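Local coordinates for acetylxylan esterase / glucomannan deacetylase (PDB 2W9X), which removes acetyl groups from plant cell wall polysaccharides, deacetylating xylan and, with a large preference, glucomannan, at residues W52-F57 with Y192-S197; L114-S119 with A196-G201; Q144-G149 with K233-Q238. All blocks are in the same frame, centred on the assembly; numbering follows the deposited sequence.

How the interactions relate
Interactions 1 and 2 join the CE2 N-terminal region to the GDSL-like hydrolase region. They share Ala196 and Ser197, where strand 191-196 runs out into the loop carrying Gly199, and their centres lie about 10 Å apart. Interaction 3 stays within the hydrolase region, at the start of the neighbouring strand 144-149, its centre about 11 Å from that of interaction 1 and 18 Å from that of interaction 2. Asn195 N to Phe147 O, at 2.7 Å, is a probable hydrogen bond between the two strands. In interaction 2 the side chain of Ser198 is about 3 Å from that of the assigned nucleophile Ser151 at their nearest atoms, whereas interaction 3 lies away from the catalytic residues.

Interaction 1 of 3, residues W52-F57 with Y192-S197; sequences WPAVYF and YQINAS
Tyr56 OH is gripped from two neighbouring residues: it accepts a hydrogen bond from Tyr192 N at 3.1 Å and is also hydrogen-bonded to Asp191 OD1, of the residue before Tyr192. A chi1 of 59° sets Tyr56 CG between its backbone N and carbonyl carbon, and the ring lies against Tyr192. Tyr56 CE2 sits over the centre of the Tyr192 ring and comes to 3.4 Å from Tyr192 CZ, with the two ring planes at 44°. The Tyr192 hydroxyl is held elsewhere, by Gln177 and Arg110, and Arg110 also makes a cation-pi contact with Tyr56. Further along, Ala54 CB rests on Ile194 CG1 at 3.5 Å. Pro53 presents CD to two carbonyl oxygens, Ile194 O and Ala196 O, at the inverse gamma turn centred on Asn195. Trp52 closes the row. Asn195 OD1 stands 3.6 Å above one face of its indole, towards the rim, and Asn195 CB makes a CH-pi contact over the six-membered ring; indole and amide planes are 70° apart. Trp52 NE1 is hydrogen-bonded to Tyr221 O, and Asn195 ND2 to Glu146.

The segment 52-57 runs roughly antiparallel to 191-196, an outermost strand of the parallel sheet of the SGNH hydrolase fold, and two waters bridge the backbones. One links Pro53 O (2.7 Å) to Ile194 N (2.8 Å), and the other donates to both Ala54 O and Tyr192 O. All the touching residues at this junction of the CE2 N-terminal part with the hydrolase part are buried: aromatic and aliphatic groups pack between the two segments while the tyrosine hydroxyl and two waters satisfy the polar backbone atoms facing them.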
loop_
_atom_site.group_PDB
_atom_site.type_symbol
_atom_site.label_atom_id
_atom_site.label_comp_id
_atom_site.label_asym_id
_atom_site.label_seq_id
_atom_site.Cartn_x
_atom_site.Cartn_y
_atom_site.Cartn_z
ATOM N N TRP B 52 -24.445 15.206 4.638
ATOM C CA TRP B 52 -23.306 14.319 4.876
ATOM C C TRP B 52 -22.660 14.691 6.227
ATOM O O TRP B 52 -22.778 15.837 6.676
ATOM C CB TRP B 52 -22.286 14.397 3.734
ATOM C CG TRP B 52 -22.727 13.763 2.434
ATOM C CD1 TRP B 52 -23.202 14.413 1.341
ATOM C CD2 TRP B 52 -22.724 12.358 2.093
ATOM N NE1 TRP B 52 -23.502 13.515 0.337
ATOM C CE2 TRP B 52 -23.220 12.248 0.770
ATOM C CE3 TRP B 52 -22.362 11.188 2.775
ATOM C CZ2 TRP B 52 -23.354 11.013 0.105
ATOM C CZ3 TRP B 52 -22.495 9.949 2.111
ATOM C CH2 TRP B 52 -22.985 9.879 0.784
ATOM N N PRO B 53 -22.003 13.721 6.895
ATOM C CA PRO B 53 -21.486 14.039 8.236
ATOM C C PRO B 53 -20.358 15.090 8.254
ATOM O O PRO B 53 -19.737 15.351 7.218
ATOM C CB PRO B 53 -20.959 12.691 8.761
ATOM C CG PRO B 53 -21.230 11.658 7.718
ATOM C CD PRO B 53 -21.723 12.337 6.468
ATOM N N ALA B 54 -20.119 15.682 9.432
ATOM C CA ALA B 54 -18.876 16.409 9.753
ATOM C C ALA B 54 -18.607 17.709 8.973
ATOM O O ALA B 54 -17.464 18.192 8.929
ATOM C CB ALA B 54 -17.657 15.457 9.682
ATOM N N VAL B 55 -19.664 18.260 8.374
ATOM C CA VAL B 55 -19.631 19.546 7.692
ATOM C C VAL B 55 -19.165 20.640 8.670
ATOM O O VAL B 55 -19.415 20.546 9.877
ATOM C CB VAL B 55 -21.040 19.866 7.069
ATOM C CG1 VAL B 55 -21.194 21.320 6.736
ATOM C CG2 VAL B 55 -21.272 19.013 5.826
ATOM N N TYR B 56 -18.446 21.640 8.156
ATOM C CA TYR B 56 -18.007 22.773 8.985
ATOM C C TYR B 56 -17.962 24.106 8.242
ATOM O O TYR B 56 -17.831 24.146 7.010
ATOM C CB TYR B 56 -16.656 22.491 9.672
ATOM C CG TYR B 56 -15.498 22.186 8.745
ATOM C CD1 TYR B 56 -14.659 23.207 8.288
ATOM C CD2 TYR B 56 -15.227 20.871 8.343
ATOM C CE1 TYR B 56 -13.587 22.933 7.441
ATOM C CE2 TYR B 56 -14.157 20.584 7.497
ATOM C CZ TYR B 56 -13.338 21.616 7.052
ATOM O OH TYR B 56 -12.274 21.340 6.226
ATOM N N PHE B 57 -18.070 25.186 9.014
ATOM C CA PHE B 57 -18.011 26.564 8.512
ATOM C C PHE B 57 -17.034 27.375 9.365
ATOM O O PHE B 57 -17.069 27.298 10.609
ATOM C CB PHE B 57 -19.398 27.215 8.561
ATOM C CG PHE B 57 -20.466 26.433 7.844
ATOM C CD1 PHE B 57 -20.755 26.692 6.499
ATOM C CD2 PHE B 57 -21.196 25.454 8.508
ATOM C CE1 PHE B 57 -21.739 25.972 5.836
ATOM C CE2 PHE B 57 -22.186 24.727 7.843
ATOM C CZ PHE B 57 -22.456 24.986 6.511
ATOM N N TYR B 192 -11.375 18.744 4.848
ATOM C CA TYR B 192 -11.861 17.371 4.737
ATOM C C TYR B 192 -13.315 17.281 4.385
ATOM O O TYR B 192 -14.102 18.168 4.727
ATOM C CB TYR B 192 -11.590 16.555 6.025
ATOM C CG TYR B 192 -12.136 17.149 7.320
ATOM C CD1 TYR B 192 -13.401 16.802 7.803
ATOM C CD2 TYR B 192 -11.360 18.030 8.086
ATOM C CE1 TYR B 192 -13.893 17.340 8.998
ATOM C CE2 TYR B 192 -11.831 18.552 9.291
ATOM C CZ TYR B 192 -13.087 18.206 9.740
ATOM O OH TYR B 192 -13.530 18.747 10.921
ATOM N N GLN B 193 -13.646 16.197 3.687
ATOM C CA GLN B 193 -15.017 15.770 3.452
ATOM C C GLN B 193 -15.159 14.356 4.006
ATOM O O GLN B 193 -14.294 13.513 3.778
ATOM C CB GLN B 193 -15.341 15.787 1.951
ATOM C CG GLN B 193 -15.463 17.195 1.356
ATOM C CD GLN B 193 -16.207 17.206 0.022
ATOM O OE1 GLN B 193 -16.423 18.266 -0.574
ATOM N NE2 GLN B 193 -16.595 16.022 -0.456
ATOM N N ILE B 194 -16.238 14.116 4.750
ATOM C CA ILE B 194 -16.547 12.793 5.314
ATOM C C ILE B 194 -17.828 12.299 4.650
ATOM O O ILE B 194 -18.931 12.509 5.141
ATOM C CB ILE B 194 -16.700 12.804 6.865
ATOM C CG1 ILE B 194 -15.548 13.575 7.544
ATOM C CG2 ILE B 194 -16.850 11.373 7.414
ATOM C CD1 ILE B 194 -14.131 12.966 7.346
ATOM N N ASN B 195 -17.668 11.637 3.516
ATOM C CA ASN B 195 -18.810 11.118 2.785
ATOM C C ASN B 195 -19.063 9.672 3.181
ATOM O O ASN B 195 -18.654 8.727 2.503
ATOM C CB ASN B 195 -18.580 11.308 1.292
ATOM C CG ASN B 195 -18.456 12.768 0.930
ATOM O OD1 ASN B 195 -19.205 13.610 1.448
ATOM N ND2 ASN B 195 -17.495 13.092 0.071
ATOM N N ALA B 196 -19.719 9.529 4.323
ATOM C CA ALA B 196 -20.006 8.243 4.914
ATOM C C ALA B 196 -21.460 8.207 5.361
ATOM O O ALA B 196 -22.031 9.229 5.684
ATOM C CB ALA B 196 -19.081 7.999 6.115
ATOM N N SER B 197 -22.033 7.011 5.419
ATOM C CA SER B 197 -23.402 6.840 5.863
ATOM C C SER B 197 -23.482 5.476 6.505
ATOM O O SER B 197 -22.964 4.515 5.948
ATOM C CB SER B 197 -24.354 6.920 4.653
ATOM O OG SER B 197 -25.702 6.967 5.076
HETATM O O HOH W 1 -18.028 16.243 5.318
HETATM O O HOH W 2 -16.448 18.126 6.278
#

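Interaction 2 of 3, residues L114-S119 with A196-G201; sequences LTETQS and ASSGFG
Glu116 takes Ser198 in a two-pronged grip: Ser198 OG donates to Glu116 OE1 at 2.7 Å, and Ser198 N donates to Glu116 OE2 at 2.9 Å. Each carboxylate oxygen uses its syn lone pair, the one on the side of its twin. With Glu116 CG anti to the backbone N (chi1 -179°) and the chain extended beyond it, the carboxylate is carried out to the serine. A water lies 2.7 Å from both Glu116 OE2 and Ala196 O.

Ser197 to Phe200 forms a type II beta turn, with Gly199 at the third position. By similarity Gly199 is a transition state stabiliser, as in the oxyanion hole of SGNH hydrolases, and its N makes a weak hydrogen bond to Ser151 OG of the assigned nucleophile.

Gln118 spends both amide protons on this turn. NE2 donates almost straight to Ser197 OG (3.0 Å, 176°) and, more bent, to Ser198 O (2.8 Å, 147°), both acceptors lying near the amide plane. Ser198 O receives its bond on a lone pair. The edge of the Phe200 ring faces NE2 through CE2, while Gln118 OE1 is hydrogen-bonded to a glycerol, probably from the crystallisation liquor, to which Glu116 OE1 bonds weakly.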
loop_
_atom_site.group_PDB
_atom_site.type_symbol
_atom_site.label_atom_id
_atom_site.label_comp_id
_atom_site.label_asym_id
_atom_site.label_seq_id
_atom_site.Cartn_x
_atom_site.Cartn_y
_atom_site.Cartn_z
ATOM N N LEU B 114 -21.822 17.560 14.296
ATOM C CA LEU B 114 -21.364 16.390 15.058
ATOM C C LEU B 114 -22.133 15.141 14.668
ATOM O O LEU B 114 -21.581 14.055 14.609
ATOM C CB LEU B 114 -21.584 16.647 16.558
ATOM C CG LEU B 114 -20.540 17.368 17.399
ATOM C CD1 LEU B 114 -19.711 18.355 16.643
ATOM C CD2 LEU B 114 -21.138 17.967 18.664
ATOM N N THR B 115 -23.423 15.310 14.408
ATOM C CA THR B 115 -24.351 14.191 14.294
ATOM C C THR B 115 -24.577 13.746 12.841
ATOM O O THR B 115 -24.184 14.434 11.897
ATOM C CB THR B 115 -25.695 14.550 14.928
ATOM O OG1 THR B 115 -26.088 15.849 14.478
ATOM C CG2 THR B 115 -25.601 14.554 16.462
ATOM N N GLU B 116 -25.186 12.572 12.685
ATOM C CA GLU B 116 -25.497 12.014 11.385
ATOM C C GLU B 116 -26.981 12.176 11.107
ATOM O O GLU B 116 -27.814 11.949 11.998
ATOM C CB GLU B 116 -25.133 10.529 11.319
ATOM C CG GLU B 116 -25.436 9.911 9.954
ATOM C CD GLU B 116 -25.054 8.452 9.836
ATOM O OE1 GLU B 116 -25.122 7.704 10.837
ATOM O OE2 GLU B 116 -24.697 8.044 8.714
ATOM N N THR B 117 -27.281 12.571 9.869
ATOM C CA THR B 117 -28.637 12.732 9.354
ATOM C C THR B 117 -28.736 11.948 8.047
ATOM O O THR B 117 -28.246 12.405 7.006
ATOM C CB THR B 117 -28.955 14.217 9.049
ATOM O OG1 THR B 117 -27.893 14.786 8.259
ATOM C CG2 THR B 117 -29.135 15.040 10.333
ATOM N N GLN B 118 -29.339 10.761 8.097
ATOM C CA GLN B 118 -29.453 9.911 6.898
ATOM C C GLN B 118 -30.693 10.191 6.055
ATOM O O GLN B 118 -30.721 9.899 4.856
ATOM C CB GLN B 118 -29.384 8.427 7.273
ATOM C CG GLN B 118 -27.990 7.999 7.729
ATOM C CD GLN B 118 -27.913 6.537 8.114
ATOM O OE1 GLN B 118 -28.509 6.112 9.104
ATOM N NE2 GLN B 118 -27.156 5.760 7.344
ATOM N N SER B 119 -31.716 10.759 6.682
ATOM C CA SER B 119 -32.994 10.946 6.008
ATOM C C SER B 119 -33.484 12.385 6.038
ATOM O O SER B 119 -34.616 12.661 5.630
ATOM C CB SER B 119 -34.039 9.999 6.599
ATOM O OG SER B 119 -34.074 10.107 8.010
ATOM N N ALA B 196 -19.719 9.529 4.323
ATOM C CA ALA B 196 -20.006 8.243 4.914
ATOM C C ALA B 196 -21.460 8.207 5.361
ATOM O O ALA B 196 -22.031 9.229 5.684
ATOM C CB ALA B 196 -19.081 7.999 6.115
ATOM N N SER B 197 -22.033 7.011 5.419
ATOM C CA SER B 197 -23.402 6.840 5.863
ATOM C C SER B 197 -23.482 5.476 6.505
ATOM O O SER B 197 -22.964 4.515 5.948
ATOM C CB SER B 197 -24.354 6.920 4.653
ATOM O OG SER B 197 -25.702 6.967 5.076
ATOM N N SER B 198 -24.104 5.402 7.682
ATOM C CA SER B 198 -24.112 4.185 8.491
ATOM C C SER B 198 -24.906 3.039 7.874
ATOM O O SER B 198 -26.011 3.243 7.388
ATOM C CB SER B 198 -24.653 4.467 9.904
ATOM O OG SER B 198 -23.811 5.350 10.619
ATOM N N GLY B 199 -24.340 1.833 7.926
ATOM C CA GLY B 199 -25.025 0.632 7.445
ATOM C C GLY B 199 -24.733 0.263 5.997
ATOM O O GLY B 199 -25.123 -0.817 5.536
ATOM N N PHE B 200 -24.022 1.132 5.281
ATOM C CA PHE B 200 -23.892 0.965 3.821
ATOM C C PHE B 200 -22.593 0.251 3.417
ATOM O O PHE B 200 -21.577 0.324 4.119
ATOM C CB PHE B 200 -24.068 2.303 3.064
ATOM C CG PHE B 200 -25.506 2.797 3.011
ATOM C CD1 PHE B 200 -26.378 2.348 2.022
ATOM C CD2 PHE B 200 -25.984 3.714 3.972
ATOM C CE1 PHE B 200 -27.715 2.792 1.976
ATOM C CE2 PHE B 200 -27.301 4.164 3.945
ATOM C CZ PHE B 200 -28.175 3.708 2.937
ATOM N N GLY B 201 -22.650 -0.449 2.284
ATOM C CA GLY B 201 -21.494 -1.180 1.758
ATOM C C GLY B 201 -21.184 -0.802 0.316
ATOM O O GLY B 201 -21.810 0.095 -0.242
HETATM O O HOH W 3 -24.305 9.983 6.884
#

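Interaction 3 of 3, residues Q144-G149 with K233-Q238; sequences QIEFIG and KHWKPQ
Gln144 and Trp235 lie alongside each other, running opposite ways, with the amide plane 33° from that of the indole. Gln144 CB lies 3.6 Å from Trp235 CZ3, and CG keeps to the same ring atom. CD comes to 3.6 Å from Trp235 CE3. Beyond it the amide divides: OE1 accepts from Lys236 N at 2.8 Å, within the carbonyl plane, and NE2 donates to His234 O at 3.0 Å in a fairly straight bond. One side-chain amide thus bonds the backbone on both sides of Trp235, much as a peptide group of a neighbouring strand might. The backbone of Gln144 is used as well: its N donates to Gln238 OE1 at 2.9 Å, and its O takes a weak bond from Gln238 N.

All this happens at the start of strand 144-149, which lies in the parallel sheet of the SGNH hydrolase fold between strands 191-196 and 239-243; the loop 233-238 leads directly into the latter.

Two residues further on, Glu146 meets the other end of the indole. Trp235 CG is anti to its backbone N (chi1 -176°), and NE1 points at Glu146 OE1, 2.9 Å away, in a bond that is nearly straight (173°). The oxygen lies close to the ring plane, but the donor reaches it from above the carboxylate plane. Glu146 OE2 is held by Tyr219 OH, so both carboxylate oxygens have partners. Ile145 O lies in plane at the indole edge, 3.3 Å from Trp235 CH2, while Pro237 CD covers one face of the ring towards its rim.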
loop_
_atom_site.group_PDB
_atom_site.type_symbol
_atom_site.label_atom_id
_atom_site.label_comp_id
_atom_site.label_asym_id
_atom_site.label_seq_id
_atom_site.Cartn_x
_atom_site.Cartn_y
_atom_site.Cartn_z
ATOM N N GLN B 144 -5.855 18.534 1.149
ATOM C CA GLN B 144 -7.241 18.090 1.110
ATOM C C GLN B 144 -7.288 16.567 1.210
ATOM O O GLN B 144 -6.525 15.859 0.531
ATOM C CB GLN B 144 -7.919 18.543 -0.181
ATOM C CG GLN B 144 -8.081 20.045 -0.348
ATOM C CD GLN B 144 -8.796 20.390 -1.639
ATOM O OE1 GLN B 144 -8.852 19.575 -2.571
ATOM N NE2 GLN B 144 -9.353 21.591 -1.702
ATOM N N ILE B 145 -8.173 16.073 2.076
ATOM C CA ILE B 145 -8.342 14.643 2.317
ATOM C C ILE B 145 -9.835 14.296 2.394
ATOM O O ILE B 145 -10.631 15.033 2.986
ATOM C CB ILE B 145 -7.598 14.160 3.611
ATOM C CG1 ILE B 145 -7.682 12.623 3.749
ATOM C CG2 ILE B 145 -8.115 14.906 4.858
ATOM C CD1 ILE B 145 -6.598 11.999 4.678
ATOM N N GLU B 146 -10.205 13.175 1.779
ATOM C CA GLU B 146 -11.587 12.729 1.778
ATOM C C GLU B 146 -11.712 11.358 2.408
ATOM O O GLU B 146 -10.920 10.454 2.097
ATOM C CB GLU B 146 -12.150 12.718 0.348
ATOM C CG GLU B 146 -13.518 12.057 0.238
ATOM C CD GLU B 146 -14.221 12.343 -1.073
ATOM O OE1 GLU B 146 -13.707 13.178 -1.845
ATOM O OE2 GLU B 146 -15.296 11.749 -1.320
ATOM N N PHE B 147 -12.704 11.203 3.287
ATOM C CA PHE B 147 -13.034 9.902 3.885
ATOM C C PHE B 147 -14.375 9.422 3.391
ATOM O O PHE B 147 -15.383 10.114 3.524
ATOM C CB PHE B 147 -13.025 9.967 5.419
ATOM C CG PHE B 147 -11.647 10.156 5.991
ATOM C CD1 PHE B 147 -10.925 9.071 6.452
ATOM C CD2 PHE B 147 -11.055 11.423 6.012
ATOM C CE1 PHE B 147 -9.625 9.233 6.991
ATOM C CE2 PHE B 147 -9.758 11.597 6.534
ATOM C CZ PHE B 147 -9.043 10.492 7.020
ATOM N N ILE B 148 -14.367 8.233 2.802
ATOM C CA ILE B 148 -15.571 7.622 2.248
ATOM C C ILE B 148 -15.809 6.358 3.048
ATOM O O ILE B 148 -14.876 5.577 3.279
ATOM C CB ILE B 148 -15.414 7.275 0.741
ATOM C CG1 ILE B 148 -14.946 8.501 -0.073
ATOM C CG2 ILE B 148 -16.723 6.732 0.195
ATOM C CD1 ILE B 148 -14.629 8.191 -1.573
ATOM N N GLY B 149 -17.043 6.142 3.494
ATOM C CA GLY B 149 -17.277 4.972 4.333
ATOM C C GLY B 149 -18.655 4.779 4.909
ATOM O O GLY B 149 -19.642 5.272 4.369
ATOM N N LYS B 233 -15.007 22.019 -8.338
ATOM C CA LYS B 233 -13.745 22.033 -9.071
ATOM C C LYS B 233 -12.553 22.263 -8.157
ATOM O O LYS B 233 -11.441 21.843 -8.469
ATOM N N HIS B 234 -12.797 22.930 -7.033
ATOM C CA HIS B 234 -11.758 23.199 -6.049
ATOM C C HIS B 234 -11.515 22.024 -5.106
ATOM O O HIS B 234 -10.493 22.000 -4.414
ATOM C CB HIS B 234 -12.106 24.438 -5.222
ATOM C CG HIS B 234 -12.436 25.643 -6.045
ATOM N ND1 HIS B 234 -11.485 26.341 -6.760
ATOM C CD2 HIS B 234 -13.613 26.281 -6.257
ATOM C CE1 HIS B 234 -12.064 27.353 -7.383
ATOM N NE2 HIS B 234 -13.354 27.342 -7.094
ATOM N N TRP B 235 -12.449 21.070 -5.067
ATOM C CA TRP B 235 -12.282 19.867 -4.248
ATOM C C TRP B 235 -11.585 18.771 -5.049
ATOM O O TRP B 235 -12.203 18.089 -5.861
ATOM C CB TRP B 235 -13.616 19.359 -3.672
ATOM C CG TRP B 235 -13.406 18.174 -2.764
ATOM C CD1 TRP B 235 -13.783 16.873 -2.989
ATOM C CD2 TRP B 235 -12.707 18.177 -1.516
ATOM N NE1 TRP B 235 -13.388 16.075 -1.933
ATOM C CE2 TRP B 235 -12.724 16.850 -1.018
ATOM C CE3 TRP B 235 -12.084 19.176 -0.757
ATOM C CZ2 TRP B 235 -12.129 16.501 0.197
ATOM C CZ3 TRP B 235 -11.495 18.822 0.456
ATOM C CH2 TRP B 235 -11.522 17.500 0.915
ATOM N N LYS B 236 -10.285 18.625 -4.824
ATOM C CA LYS B 236 -9.498 17.600 -5.499
ATOM C C LYS B 236 -8.546 17.001 -4.480
ATOM O O LYS B 236 -7.356 17.327 -4.491
ATOM C CB LYS B 236 -8.703 18.185 -6.678
ATOM C CG LYS B 236 -9.535 18.775 -7.799
ATOM C CD LYS B 236 -10.100 17.718 -8.744
ATOM C CE LYS B 236 -11.418 18.207 -9.323
ATOM N NZ LYS B 236 -11.800 17.468 -10.545
ATOM N N PRO B 237 -9.065 16.132 -3.589
ATOM C CA PRO B 237 -8.254 15.575 -2.510
ATOM C C PRO B 237 -7.040 14.807 -3.015
ATOM O O PRO B 237 -7.156 13.984 -3.931
ATOM C CB PRO B 237 -9.239 14.647 -1.769
ATOM C CG PRO B 237 -10.284 14.344 -2.749
ATOM C CD PRO B 237 -10.440 15.606 -3.547
ATOM N N GLN B 238 -5.879 15.084 -2.418
ATOM C CA GLN B 238 -4.673 14.330 -2.715
ATOM C C GLN B 238 -4.769 12.924 -2.143
ATOM O O GLN B 238 -4.138 12.000 -2.658
ATOM C CB GLN B 238 -3.422 15.018 -2.158
ATOM C CG GLN B 238 -3.100 16.365 -2.791
ATOM C CD GLN B 238 -3.543 17.531 -1.934
ATOM O OE1 GLN B 238 -4.455 17.413 -1.110
ATOM N NE2 GLN B 238 -2.884 18.666 -2.108
#